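Local coordinates for glutamine synthetase (Streptomyces coelicolor, PDB 4BAX), which belongs to the glutamine synthetase family, pairing a beta-grasp domain with a catalytic domain in an assembly of ten subunits, at residues A[7-12]-A[200-205]; A[61-66]-A[190-195]. All coordinates share one frame; numbering follows the deposited sequence.

Interaction 1 of 2, residues A[7-12]-A[200-205]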
loop_
_atom_site.group_PDB
_atom_site.type_symbol
_atom_site.label_atom_id
_atom_site.label_comp_id
_atom_site.label_asym_id
_atom_site.label_seq_id
_atom_site.Cartn_x
_atom_site.Cartn_y
_atom_site.Cartn_z
ATOM N N GLU A 7 -6.035 -19.152 36.784
ATOM C CA GLU A 7 -4.809 -18.974 36.007
ATOM C C GLU A 7 -3.583 -19.121 36.894
ATOM O O GLU A 7 -3.292 -18.256 37.731
ATOM C CB GLU A 7 -4.797 -17.604 35.333
ATOM C CG GLU A 7 -3.705 -17.434 34.261
ATOM C CD GLU A 7 -3.996 -18.156 32.942
ATOM O OE1 GLU A 7 -5.085 -18.750 32.788
ATOM O OE2 GLU A 7 -3.112 -18.161 32.061
ATOM N N TYR A 8 -2.857 -20.216 36.681
ATOM C CA TYR A 8 -1.681 -20.513 37.481
ATOM C C TYR A 8 -0.486 -19.846 36.838
ATOM O O TYR A 8 -0.172 -20.098 35.675
ATOM C CB TYR A 8 -1.448 -22.014 37.579
ATOM C CG TYR A 8 -2.263 -22.712 38.646
ATOM C CD1 TYR A 8 -3.642 -22.524 38.737
ATOM C CD2 TYR A 8 -1.668 -23.588 39.545
ATOM C CE1 TYR A 8 -4.397 -23.184 39.701
ATOM C CE2 TYR A 8 -2.427 -24.251 40.529
ATOM C CZ TYR A 8 -3.788 -24.046 40.599
ATOM O OH TYR A 8 -4.537 -24.711 41.571
ATOM N N ILE A 9 0.145 -18.969 37.601
ATOM C CA ILE A 9 1.234 -18.142 37.127
ATOM C C ILE A 9 2.478 -18.492 37.916
ATOM O O ILE A 9 2.420 -18.651 39.147
ATOM C CB ILE A 9 0.879 -16.622 37.272
ATOM C CG1 ILE A 9 -0.293 -16.279 36.330
ATOM C CG2 ILE A 9 2.056 -15.706 36.978
ATOM C CD1 ILE A 9 -1.168 -15.066 36.764
ATOM N N TRP A 10 3.598 -18.647 37.226
ATOM C CA TRP A 10 4.834 -18.894 37.948
ATOM C C TRP A 10 6.014 -18.238 37.243
ATOM O O TRP A 10 5.849 -17.695 36.152
ATOM C CB TRP A 10 5.072 -20.389 38.206
ATOM C CG TRP A 10 5.482 -21.201 36.993
ATOM C CD1 TRP A 10 6.756 -21.559 36.645
ATOM C CD2 TRP A 10 4.620 -21.777 35.997
ATOM N NE1 TRP A 10 6.741 -22.314 35.493
ATOM C CE2 TRP A 10 5.447 -22.464 35.074
ATOM C CE3 TRP A 10 3.237 -21.771 35.788
ATOM C CZ2 TRP A 10 4.934 -23.144 33.964
ATOM C CZ3 TRP A 10 2.726 -22.451 34.673
ATOM C CH2 TRP A 10 3.574 -23.128 33.783
ATOM N N ILE A 11 7.175 -18.247 37.902
ATOM C CA ILE A 11 8.414 -17.705 37.360
ATOM C C ILE A 11 9.344 -18.866 37.026
ATOM O O ILE A 11 9.514 -19.782 37.826
ATOM C CB ILE A 11 9.065 -16.745 38.350
ATOM C CG1 ILE A 11 8.226 -15.472 38.438
ATOM C CG2 ILE A 11 10.475 -16.359 37.917
ATOM C CD1 ILE A 11 7.629 -15.265 39.790
ATOM N N ASP A 12 9.937 -18.827 35.834
ATOM C CA ASP A 12 10.795 -19.921 35.393
ATOM C C ASP A 12 12.266 -19.817 35.849
ATOM O O ASP A 12 12.608 -19.051 36.758
ATOM C CB ASP A 12 10.646 -20.210 33.891
ATOM C CG ASP A 12 11.255 -19.136 33.007
ATOM O OD1 ASP A 12 12.054 -18.305 33.492
ATOM O OD2 ASP A 12 10.895 -19.101 31.811
ATOM N N ALA A 200 1.257 -8.034 38.889
ATOM C CA ALA A 200 1.072 -6.791 38.176
ATOM C C ALA A 200 1.877 -6.773 36.848
ATOM O O ALA A 200 1.390 -6.255 35.828
ATOM C CB ALA A 200 1.422 -5.586 39.075
ATOM N N ARG A 201 3.082 -7.355 36.859
ATOM C CA ARG A 201 3.869 -7.508 35.632
ATOM C C ARG A 201 3.122 -8.417 34.671
ATOM O O ARG A 201 2.994 -8.135 33.470
ATOM C CB ARG A 201 5.253 -8.103 35.913
ATOM C CG ARG A 201 6.303 -7.093 36.378
ATOM C CD ARG A 201 7.360 -7.781 37.271
ATOM N NE ARG A 201 8.466 -6.892 37.630
ATOM C CZ ARG A 201 9.747 -7.257 37.758
ATOM N NH1 ARG A 201 10.124 -8.523 37.568
ATOM N NH2 ARG A 201 10.661 -6.343 38.092
ATOM N N TRP A 202 2.625 -9.520 35.206
ATOM C CA TRP A 202 1.936 -10.469 34.366
ATOM C C TRP A 202 0.721 -9.772 33.745
ATOM O O TRP A 202 0.422 -9.971 32.561
ATOM C CB TRP A 202 1.535 -11.735 35.152
ATOM C CG TRP A 202 0.881 -12.766 34.275
ATOM C CD1 TRP A 202 1.516 -13.770 33.585
ATOM C CD2 TRP A 202 -0.525 -12.896 33.968
ATOM N NE1 TRP A 202 0.592 -14.508 32.867
ATOM C CE2 TRP A 202 -0.664 -13.999 33.093
ATOM C CE3 TRP A 202 -1.672 -12.186 34.340
ATOM C CZ2 TRP A 202 -1.903 -14.412 32.601
ATOM C CZ3 TRP A 202 -2.893 -12.600 33.846
ATOM C CH2 TRP A 202 -2.999 -13.704 32.988
ATOM N N LEU A 203 0.047 -8.933 34.529
ATOM C CA LEU A 203 -1.111 -8.196 34.042
ATOM C C LEU A 203 -0.743 -7.169 32.955
ATOM O O LEU A 203 -1.548 -6.910 32.040
ATOM C CB LEU A 203 -1.825 -7.517 35.203
ATOM C CG LEU A 203 -2.724 -8.409 36.061
ATOM C CD1 LEU A 203 -3.172 -7.641 37.307
ATOM C CD2 LEU A 203 -3.937 -8.894 35.282
ATOM N N LEU A 204 0.447 -6.569 33.050
ATOM C CA LEU A 204 0.866 -5.598 32.036
ATOM C C LEU A 204 1.087 -6.242 30.663
ATOM O O LEU A 204 0.487 -5.821 29.662
ATOM C CB LEU A 204 2.120 -4.851 32.493
ATOM C CG LEU A 204 2.663 -3.849 31.450
ATOM C CD1 LEU A 204 1.757 -2.612 31.207
ATOM C CD2 LEU A 204 4.087 -3.426 31.823
ATOM N N TYR A 205 1.868 -7.322 30.648
ATOM C CA TYR A 205 2.167 -8.041 29.419
ATOM C C TYR A 205 0.888 -8.540 28.818
ATOM O O TYR A 205 0.643 -8.423 27.624
ATOM C CB TYR A 205 3.019 -9.260 29.723
ATOM C CG TYR A 205 4.397 -9.004 30.251
ATOM C CD1 TYR A 205 5.272 -8.119 29.626
ATOM C CD2 TYR A 205 4.847 -9.697 31.369
ATOM C CE1 TYR A 205 6.560 -7.926 30.135
ATOM C CE2 TYR A 205 6.110 -9.509 31.872
ATOM C CZ TYR A 205 6.964 -8.635 31.261
ATOM O OH TYR A 205 8.223 -8.476 31.802
#

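Interaction 2 of 2, residues A[61-66]-A[190-195]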
loop_
_atom_site.group_PDB
_atom_site.type_symbol
_atom_site.label_atom_id
_atom_site.label_comp_id
_atom_site.label_asym_id
_atom_site.label_seq_id
_atom_site.Cartn_x
_atom_site.Cartn_y
_atom_site.Cartn_z
ATOM N N PRO A 61 0.459 -22.895 45.074
ATOM C CA PRO A 61 -0.169 -21.568 45.203
ATOM C C PRO A 61 0.367 -20.822 46.426
ATOM O O PRO A 61 0.508 -21.430 47.493
ATOM C CB PRO A 61 -1.657 -21.895 45.406
ATOM C CG PRO A 61 -1.845 -23.260 44.807
ATOM C CD PRO A 61 -0.530 -23.967 44.818
ATOM N N VAL A 62 0.728 -19.550 46.271
ATOM C CA VAL A 62 1.184 -18.760 47.414
ATOM C C VAL A 62 0.356 -17.489 47.536
ATOM O O VAL A 62 0.328 -16.840 48.588
ATOM C CB VAL A 62 2.703 -18.432 47.333
ATOM C CG1 VAL A 62 3.508 -19.718 47.268
ATOM C CG2 VAL A 62 3.007 -17.548 46.127
ATOM N N PHE A 63 -0.275 -17.110 46.429
ATOM C CA PHE A 63 -1.075 -15.895 46.381
ATOM C C PHE A 63 -2.151 -16.062 45.324
ATOM O O PHE A 63 -1.892 -16.671 44.288
ATOM C CB PHE A 63 -0.194 -14.686 46.074
ATOM C CG PHE A 63 -0.966 -13.401 45.887
ATOM C CD1 PHE A 63 -1.251 -12.601 46.988
ATOM C CD2 PHE A 63 -1.391 -12.981 44.626
ATOM C CE1 PHE A 63 -1.961 -11.407 46.847
ATOM C CE2 PHE A 63 -2.096 -11.787 44.472
ATOM C CZ PHE A 63 -2.380 -10.998 45.586
ATOM N N SER A 64 -3.330 -15.482 45.564
ATOM C CA SER A 64 -4.441 -15.535 44.595
ATOM C C SER A 64 -5.270 -14.255 44.636
ATOM O O SER A 64 -5.351 -13.584 45.668
ATOM C CB SER A 64 -5.335 -16.762 44.806
ATOM O OG SER A 64 -6.156 -16.598 45.956
ATOM N N CYS A 65 -5.884 -13.926 43.506
ATOM C CA CYS A 65 -6.674 -12.717 43.406
ATOM C C CYS A 65 -7.665 -12.913 42.266
ATOM O O CYS A 65 -7.501 -13.839 41.454
ATOM C CB CYS A 65 -5.769 -11.519 43.156
ATOM S SG CYS A 65 -4.850 -11.676 41.659
ATOM N N PRO A 66 -8.647 -12.004 42.141
ATOM C CA PRO A 66 -9.558 -12.103 40.999
ATOM C C PRO A 66 -8.862 -11.890 39.665
ATOM O O PRO A 66 -7.914 -11.113 39.591
ATOM C CB PRO A 66 -10.546 -10.962 41.257
ATOM C CG PRO A 66 -10.474 -10.709 42.736
ATOM C CD PRO A 66 -9.038 -10.927 43.072
ATOM N N PRO A 190 7.321 -7.577 52.573
ATOM C CA PRO A 190 8.206 -8.049 51.488
ATOM C C PRO A 190 7.594 -9.142 50.606
ATOM O O PRO A 190 7.628 -9.038 49.376
ATOM C CB PRO A 190 9.423 -8.610 52.242
ATOM C CG PRO A 190 9.440 -7.888 53.551
ATOM C CD PRO A 190 7.998 -7.564 53.887
ATOM N N LEU A 191 6.984 -10.147 51.222
ATOM C CA LEU A 191 6.345 -11.193 50.434
ATOM C C LEU A 191 5.128 -10.683 49.680
ATOM O O LEU A 191 4.931 -11.007 48.506
ATOM C CB LEU A 191 5.985 -12.408 51.304
ATOM C CG LEU A 191 7.188 -13.239 51.765
ATOM C CD1 LEU A 191 6.853 -14.089 52.992
ATOM C CD2 LEU A 191 7.686 -14.124 50.619
ATOM N N GLU A 192 4.330 -9.855 50.347
ATOM C CA GLU A 192 3.131 -9.326 49.724
ATOM C C GLU A 192 3.470 -8.371 48.553
ATOM O O GLU A 192 2.846 -8.424 47.484
ATOM C CB GLU A 192 2.216 -8.663 50.765
ATOM C CG GLU A 192 0.794 -8.374 50.268
ATOM C CD GLU A 192 -0.078 -9.622 50.041
ATOM O OE1 GLU A 192 0.393 -10.759 50.288
ATOM O OE2 GLU A 192 -1.233 -9.461 49.569
ATOM N N VAL A 193 4.472 -7.525 48.742
ATOM C CA VAL A 193 4.869 -6.608 47.682
ATOM C C VAL A 193 5.436 -7.307 46.451
ATOM O O VAL A 193 5.151 -6.911 45.311
ATOM C CB VAL A 193 5.836 -5.508 48.195
ATOM C CG1 VAL A 193 7.287 -6.007 48.268
ATOM C CG2 VAL A 193 5.701 -4.246 47.346
ATOM N N SER A 194 6.190 -8.377 46.699
ATOM C CA SER A 194 6.848 -9.145 45.659
ATOM C C SER A 194 5.854 -9.939 44.850
ATOM O O SER A 194 5.934 -9.981 43.613
ATOM C CB SER A 194 7.886 -10.086 46.283
ATOM O OG SER A 194 9.045 -9.415 46.747
ATOM N N ASP A 195 4.900 -10.536 45.557
ATOM C CA ASP A 195 3.850 -11.325 44.938
ATOM C C ASP A 195 2.980 -10.438 44.058
ATOM O O ASP A 195 2.676 -10.814 42.917
ATOM C CB ASP A 195 2.987 -12.017 45.997
ATOM C CG ASP A 195 3.706 -13.191 46.660
ATOM O OD1 ASP A 195 4.685 -13.708 46.072
ATOM O OD2 ASP A 195 3.305 -13.599 47.777
#

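Interaction 1 of 2, residues A[7-12]-A[200-205]
Ile-9, on the strand, and Trp-202, on the helix, have the nearest pair of CA atoms across the contact, 8.2 Å apart. Ile-9 reaches out with its delta methyl, which sits over one face of the indole: CD1 lies 3.8 Å from the centroid of the six-membered ring of Trp-202, only 18° off the ring normal, a CH-pi contact. Its second branch follows the ring toward the pyrrole side, with Ile-9 CG2 3.9 Å from Trp-202 CD1. The indole swings out to the strand because its CG stands anti to the backbone N (chi1 -177°). Glu-7, two residues earlier on the strand and on the same side of the sheet, comes in with its gamma methylene, CG lying 3.9 Å from Trp-202 CZ2, and OE2 at 4.0 Å from the same atom. Its chain bends, and the buried carboxylate is gripped by Ser-22 and Thr-24 and by a salt bridge to Arg-70. The contact joins the beta-grasp sheet to helix 190-210 of the catalytic domain. Strand 3-11 runs between strands 20-28 and 75-82, and Ser-22 of the former also touches Trp-202. Val-144 of a neighbouring subunit packs on the indole, while helix 152-164 lies against Leu-203.

Interaction 2 of 2, residues A[61-66]-A[190-195]
A chi1 of 175° turns the ring of Phe-63 away from its own backbone N and out toward the first turns of the helix; Glu-192, its chain bent at chi2, brings a carboxylate back to meet it. The meeting is at the ring edge: Glu-192 OE2 lies near the ring plane, 3.4 Å from Phe-63 CE1, where the positive rim of the aromatic would suit a carboxylate oxygen. Ring and carboxylate planes are 67° apart. OE2 also has a weak hydrogen bond with Gln-196, one turn on. Asp-195 comes to the other end of the Phe-63 side chain, and the two side chains run alongside one another, pointing opposite ways. Its OD2 is 4.0 Å from Phe-63 CB, and its CB lies 4.2 Å from Phe-63 CG, obliquely to the ring. Val-62 adds a looser touch, CG2 to Asp-195 OD1 at 4.2 Å. The buried carboxylate of Asp-195 finds its polar partners beyond the strand, a hydrogen bond between OD1 and the hydroxyl of Tyr-324 and a salt bridge between OD2 and Arg-94, which probably keep it charged. Val-62 and Phe-63 form a classic beta bulge opposite Leu-78, consistent with two consecutive side chains both pointing to the helix. Strand and helix axes cross at -62°, 9.7 Å apart at closest. Strand 56-66 lies between 75-82 and 40-43 in the beta-grasp sheet, and Leu-78 of strand 75-82 touches Asp-195; helices 94-103 and 323-341 pack against the start of helix 190-210.

How the interactions relate
Both interactions set the beta-grasp sheet against helix 190-210, interaction 2 at its first turns and interaction 1 farther along, their centres 11 Å apart. They use different strands, 3-11 and 56-66, which flank strand 75-82. Interaction 1 is buried and largely apolar where it touches, a methyl over an aromatic face, with a neighbouring subunit close by. Interaction 2 is only partly buried and no other chain touches its segments; there the helix offers carboxylates, one at an aromatic edge and one with its polar partners on other helices. The aromatic residue changes sides as well, coming from the helix in interaction 1 and from the strand in interaction 2.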